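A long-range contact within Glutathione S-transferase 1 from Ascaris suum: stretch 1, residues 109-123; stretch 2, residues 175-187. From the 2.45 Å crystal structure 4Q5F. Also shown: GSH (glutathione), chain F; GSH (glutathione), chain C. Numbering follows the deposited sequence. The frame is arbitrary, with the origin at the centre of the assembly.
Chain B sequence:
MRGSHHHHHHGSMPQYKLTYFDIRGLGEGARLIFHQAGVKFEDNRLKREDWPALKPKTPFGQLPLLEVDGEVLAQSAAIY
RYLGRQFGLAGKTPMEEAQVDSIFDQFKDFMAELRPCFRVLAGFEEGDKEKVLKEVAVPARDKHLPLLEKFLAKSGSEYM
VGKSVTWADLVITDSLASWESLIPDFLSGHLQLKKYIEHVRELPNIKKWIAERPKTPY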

# COMPACT_ATOMS: atom_id res chain seq x y z
N ASP B 109 5.54 5.05 0.29
CA ASP B 109 6.92 4.75 0.65
C ASP B 109 7.57 5.96 1.30
O ASP B 109 8.27 5.85 2.31
N PHE B 110 7.34 7.13 0.71
CA PHE B 110 7.84 8.39 1.24
C PHE B 110 7.32 8.61 2.66
O PHE B 110 8.09 8.91 3.58
N MET B 111 6.02 8.45 2.84
CA MET B 111 5.38 8.62 4.14
C MET B 111 5.93 7.64 5.17
O MET B 111 6.01 7.95 6.36
N ALA B 112 6.32 6.45 4.71
CA ALA B 112 6.83 5.41 5.60
C ALA B 112 8.14 5.85 6.26
O ALA B 112 8.52 5.33 7.31
N GLU B 113 8.81 6.82 5.65
CA GLU B 113 10.06 7.35 6.20
C GLU B 113 9.74 8.40 7.26
O GLU B 113 10.35 8.42 8.33
N LEU B 114 8.78 9.26 6.95
CA LEU B 114 8.49 10.44 7.78
C LEU B 114 7.64 10.14 9.01
O LEU B 114 7.99 10.55 10.12
N ARG B 115 6.54 9.43 8.82
CA ARG B 115 5.53 9.26 9.86
C ARG B 115 6.06 8.71 11.19
O ARG B 115 5.65 9.17 12.25
N PRO B 116 6.98 7.73 11.15
CA PRO B 116 7.54 7.21 12.40
C PRO B 116 8.28 8.26 13.24
O PRO B 116 8.53 8.03 14.42
N CYS B 117 8.61 9.39 12.62
CA CYS B 117 9.31 10.48 13.29
C CYS B 117 8.40 11.69 13.48
O CYS B 117 8.87 12.77 13.85
N PHE B 118 7.12 11.52 13.23
CA PHE B 118 6.16 12.62 13.27
C PHE B 118 6.05 13.26 14.65
O PHE B 118 6.05 14.48 14.78
N ARG B 119 5.96 12.42 15.68
CA ARG B 119 5.67 12.90 17.02
C ARG B 119 6.85 13.65 17.65
O ARG B 119 6.65 14.63 18.36
N VAL B 120 8.06 13.18 17.39
CA VAL B 120 9.25 13.89 17.83
C VAL B 120 9.29 15.26 17.15
O VAL B 120 9.68 16.26 17.75
N LEU B 121 8.86 15.29 15.89
CA LEU B 121 8.86 16.53 15.12
C LEU B 121 7.71 17.45 15.53
O LEU B 121 7.85 18.67 15.50
N ALA B 122 6.58 16.86 15.91
CA ALA B 122 5.45 17.64 16.40
C ALA B 122 5.69 18.10 17.84
O ALA B 122 5.02 19.00 18.33
N GLY B 123 6.65 17.46 18.50
CA GLY B 123 7.02 17.82 19.86
C GLY B 123 6.31 16.98 20.91
O GLY B 123 6.52 17.18 22.11
N SER B 175 -1.73 15.75 2.38
CA SER B 175 -0.70 15.26 3.29
C SER B 175 0.57 16.10 3.16
O SER B 175 1.15 16.51 4.17
N LEU B 176 1.00 16.35 1.92
CA LEU B 176 2.17 17.18 1.67
C LEU B 176 1.97 18.57 2.26
O LEU B 176 2.88 19.13 2.87
N ALA B 177 0.78 19.13 2.07
CA ALA B 177 0.45 20.45 2.59
C ALA B 177 0.60 20.48 4.11
O ALA B 177 1.13 21.44 4.66
N SER B 178 0.15 19.43 4.77
CA SER B 178 0.23 19.34 6.23
C SER B 178 1.68 19.20 6.69
O SER B 178 2.09 19.83 7.66
N TRP B 179 2.45 18.37 5.99
CA TRP B 179 3.85 18.15 6.33
C TRP B 179 4.67 19.43 6.15
O TRP B 179 5.71 19.60 6.78
N GLU B 180 4.19 20.31 5.28
CA GLU B 180 4.84 21.59 5.06
C GLU B 180 4.83 22.42 6.34
O GLU B 180 5.64 23.34 6.51
N SER B 181 3.91 22.09 7.24
CA SER B 181 3.75 22.81 8.50
C SER B 181 4.69 22.28 9.59
O SER B 181 5.02 22.99 10.53
N LEU B 182 5.11 21.02 9.45
CA LEU B 182 6.00 20.39 10.42
C LEU B 182 7.46 20.61 10.07
O LEU B 182 8.34 20.55 10.93
N ILE B 183 7.71 20.85 8.78
CA ILE B 183 9.06 20.91 8.25
C ILE B 183 9.22 22.18 7.42
O ILE B 183 8.62 22.30 6.35
N PRO B 184 10.01 23.15 7.91
CA PRO B 184 10.17 24.38 7.13
C PRO B 184 10.91 24.13 5.82
O PRO B 184 11.89 23.38 5.81
N ASP B 185 10.44 24.74 4.74
CA ASP B 185 11.08 24.62 3.43
C ASP B 185 11.03 23.18 2.92
O ASP B 185 11.88 22.75 2.15
N PHE B 186 10.02 22.45 3.38
CA PHE B 186 9.76 21.08 2.95
C PHE B 186 9.60 20.96 1.43
O PHE B 186 10.02 19.98 0.83
N LEU B 187 8.98 21.97 0.83
CA LEU B 187 8.75 21.98 -0.61
C LEU B 187 9.68 22.94 -1.34
O LEU B 187 9.66 23.02 -2.57

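The two stretches, at least 58 residues apart in sequence wherever they touch, meet in an apolar helix-to-helix contact organised around one tryptophan, with no hydrogen bond crossing between them. The axes of helix 109-114 and helix 175-182 run 26° apart in the same general direction, and their closest approach of 12.7 Å leaves a wide gap that large side chains must fill.

W179 suits this place because its broad indole can reach several neighbours at once. Its CA-to-CB bond points toward stretch 1, with chi1 m at -87° and chi2 at 104°. L114, also directed toward its partner and in the m,t rotamer, lays its CB over one face of the six-membered ring of W179, 3.9 Å from the centroid and 25° off the ring normal, a CH-pi contact. M111 starts sideways, but its flexible chain (chi1 m, chi2 m, chi3 99°) brings the end nearer: M111 SD lies 3.4 Å from W179 NE1, an oblique sulfur-aromatic approach, while M111 CE is 3.8 Å from W179 CD1. F118 leaves sideways with chi1 t, and its CB approaches W179 CH2 at 3.9 Å. L121 points toward stretch 2 in the m,t rotamer, and its CD1 meets the indole edge, 4.3 Å from W179 CZ3. R115 borders the indole with its backbone N, 4.0 Å from W179 CZ2, and the aliphatic CG, 4.1 Å from the same W179 CZ2, which lets an exposed arginine border an apolar contact.

Toward the beginning of stretch 1, F110 (chi1 t) points in and its CZ comes within 3.8 Å of F186 CZ. L176 CD2 sits at the edge of the F110 ring, 4.2 Å from F110 CE2. F186, likewise t, closes the type II turn that begins at I183, and so a residue beyond the helix also joins the packing; its CE1 is 4.2 Å from L114 CD1.

Near the other end, the backbones draw closer, with A122 CA 6.6 Å from L182 CA. The small A122 fits here, its CB 3.9 Å from L182 CD2. L182 points toward stretch 1 and, with chi1 m and chi2 between wells at 149°, also places CD1 at the edge of the F118 ring, 3.6 Å from F118 CE1. L121 CD1 reaches I183 CD1 at 4.5 Å.

The polar chemistry lies outside this apolar contact. D109 OD2 accepts a hydrogen bond from N1 of the chain C glutathione at 2.5 Å, and C117, chi1 m, is joined through SG to SG2 of the chain F glutathione by a 2.0 Å disulfide.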

# COMPACT_ATOMS: atom_id res chain seq x y z
CB ASP B 109 7.74 4.33 -0.57
CG ASP B 109 7.43 2.93 -1.05
OD1 ASP B 109 6.78 2.16 -0.30
OD2 ASP B 109 7.84 2.58 -2.17
CB PHE B 110 7.41 9.54 0.34
CG PHE B 110 7.93 10.89 0.77
CD1 PHE B 110 9.10 11.01 1.49
CD2 PHE B 110 7.23 12.04 0.43
CE1 PHE B 110 9.57 12.25 1.88
CE2 PHE B 110 7.69 13.28 0.82
CZ PHE B 110 8.86 13.39 1.54
CB MET B 111 3.87 8.43 4.03
CG MET B 111 3.13 9.58 3.34
SD MET B 111 3.21 11.13 4.26
CE MET B 111 4.53 11.97 3.39
CB ALA B 112 7.03 4.11 4.84
CB GLU B 113 10.90 8.00 5.10
CG GLU B 113 11.03 7.19 3.80
CD GLU B 113 12.34 6.43 3.70
OE1 GLU B 113 12.85 5.98 4.75
OE2 GLU B 113 12.86 6.30 2.57
CB LEU B 114 7.76 11.49 6.94
CG LEU B 114 8.52 12.10 5.76
CD1 LEU B 114 7.62 13.11 5.05
CD2 LEU B 114 9.81 12.77 6.21
CB ARG B 115 4.36 8.40 9.35
CG ARG B 115 3.36 9.21 8.52
CD ARG B 115 2.39 8.33 7.73
NE ARG B 115 1.68 9.12 6.72
CZ ARG B 115 0.87 8.62 5.80
NH1 ARG B 115 0.64 7.31 5.75
NH2 ARG B 115 0.27 9.42 4.93
CB PRO B 116 8.53 6.14 11.93
CG PRO B 116 8.04 5.73 10.59
CD PRO B 116 7.44 6.96 9.98
CB CYS B 117 10.52 10.92 12.47
SG CYS B 117 11.75 9.63 12.18
CB PHE B 118 4.78 12.14 12.83
CG PHE B 118 3.67 13.04 13.28
CD1 PHE B 118 3.41 14.23 12.63
CD2 PHE B 118 2.89 12.69 14.37
CE1 PHE B 118 2.39 15.06 13.05
CE2 PHE B 118 1.87 13.52 14.80
CZ PHE B 118 1.62 14.70 14.14
CB ARG B 119 5.23 11.74 17.92
CG ARG B 119 3.86 11.21 17.56
CD ARG B 119 3.54 9.92 18.30
NE ARG B 119 3.62 10.07 19.75
CZ ARG B 119 2.73 10.72 20.49
NH1 ARG B 119 1.68 11.31 19.91
NH2 ARG B 119 2.88 10.80 21.80
CB VAL B 120 10.54 13.10 17.52
CG1 VAL B 120 11.80 13.91 17.84
CG2 VAL B 120 10.56 11.79 18.29
CB LEU B 121 8.78 16.23 13.62
CG LEU B 121 10.07 15.68 13.00
CD1 LEU B 121 9.82 15.27 11.56
CD2 LEU B 121 11.20 16.70 13.07
CB ALA B 122 4.17 16.83 16.31
CB SER B 175 -0.38 13.79 3.00
OG SER B 175 -1.57 13.02 2.93
CB LEU B 176 2.43 17.30 0.17
CG LEU B 176 2.90 16.04 -0.57
CD1 LEU B 176 3.11 16.34 -2.04
CD2 LEU B 176 4.18 15.49 0.05
CB ALA B 177 -0.98 20.82 2.21
CB SER B 178 -0.60 18.16 6.74
OG SER B 178 -1.97 18.33 6.41
CB TRP B 179 4.44 17.02 5.49
CG TRP B 179 4.23 15.68 6.10
CD1 TRP B 179 3.32 14.74 5.71
CD2 TRP B 179 4.92 15.14 7.23
NE1 TRP B 179 3.41 13.64 6.52
CE2 TRP B 179 4.39 13.85 7.46
CE3 TRP B 179 5.94 15.60 8.06
CZ2 TRP B 179 4.84 13.03 8.49
CZ3 TRP B 179 6.39 14.79 9.08
CH2 TRP B 179 5.84 13.52 9.29
CB GLU B 180 4.14 22.36 3.94
CG GLU B 180 4.97 23.48 3.34
CD GLU B 180 4.23 24.25 2.26
OE1 GLU B 180 3.19 23.75 1.78
OE2 GLU B 180 4.69 25.35 1.90
CB SER B 181 2.30 22.71 8.98
OG SER B 181 1.40 23.04 7.94
CB LEU B 182 5.73 18.88 10.48
CG LEU B 182 4.51 18.41 11.25
CD1 LEU B 182 3.96 17.14 10.61
CD2 LEU B 182 4.86 18.16 12.71
CB ILE B 183 9.34 19.67 7.38
CG1 ILE B 183 9.40 18.42 8.26
CG2 ILE B 183 10.65 19.81 6.61
CD1 ILE B 183 9.18 17.12 7.52
CB PRO B 184 10.99 25.29 8.05
CG PRO B 184 10.87 24.69 9.41
CD PRO B 184 10.74 23.22 9.19
CB ASP B 185 12.52 25.14 3.49
CG ASP B 185 12.61 26.53 4.08
OD1 ASP B 185 12.30 27.51 3.36
OD2 ASP B 185 13.00 26.66 5.26
CB PHE B 186 8.48 20.59 3.65
CG PHE B 186 8.05 19.21 3.25
CD1 PHE B 186 8.75 18.09 3.68
CD2 PHE B 186 6.92 19.02 2.47
CE1 PHE B 186 8.35 16.82 3.33
CE2 PHE B 186 6.51 17.75 2.11
CZ PHE B 186 7.22 16.65 2.54
CB LEU B 187 7.30 22.36 -0.91
CG LEU B 187 6.24 21.37 -0.42
CD1 LEU B 187 4.86 21.89 -0.75
CD2 LEU B 187 6.46 19.98 -1.02
CB2 GSH F . 11.51 7.61 14.38
SG2 GSH F . 12.39 9.11 14.03
N1 GSH C . 7.55 0.17 -2.92
CA1 GSH C . 8.26 -0.53 -3.94
C1 GSH C . 7.40 -1.65 -4.47
O11 GSH C . 7.52 -2.02 -5.67
O12 GSH C . 6.55 -2.20 -3.73
CB1 GSH C . 9.54 -1.09 -3.34
CG1 GSH C . 10.44 -1.63 -4.46
CD1 GSH C . 11.85 -1.94 -3.92
OE1 GSH C . 12.13 -1.68 -2.77
N2 GSH C . 12.82 -2.54 -4.80
CA2 GSH C . 14.15 -2.84 -4.35
C2 GSH C . 15.12 -2.20 -5.33
O2 GSH C . 14.72 -1.85 -6.43
CB2 GSH C . 14.37 -4.33 -4.34
SG2 GSH C . 13.16 -5.11 -3.31
N3 GSH C . 16.51 -2.01 -4.98
CA3 GSH C . 17.42 -1.40 -5.91
C3 GSH C . 17.36 0.12 -5.78
O31 GSH C . 16.42 0.67 -5.14
O32 GSH C . 18.25 0.83 -6.31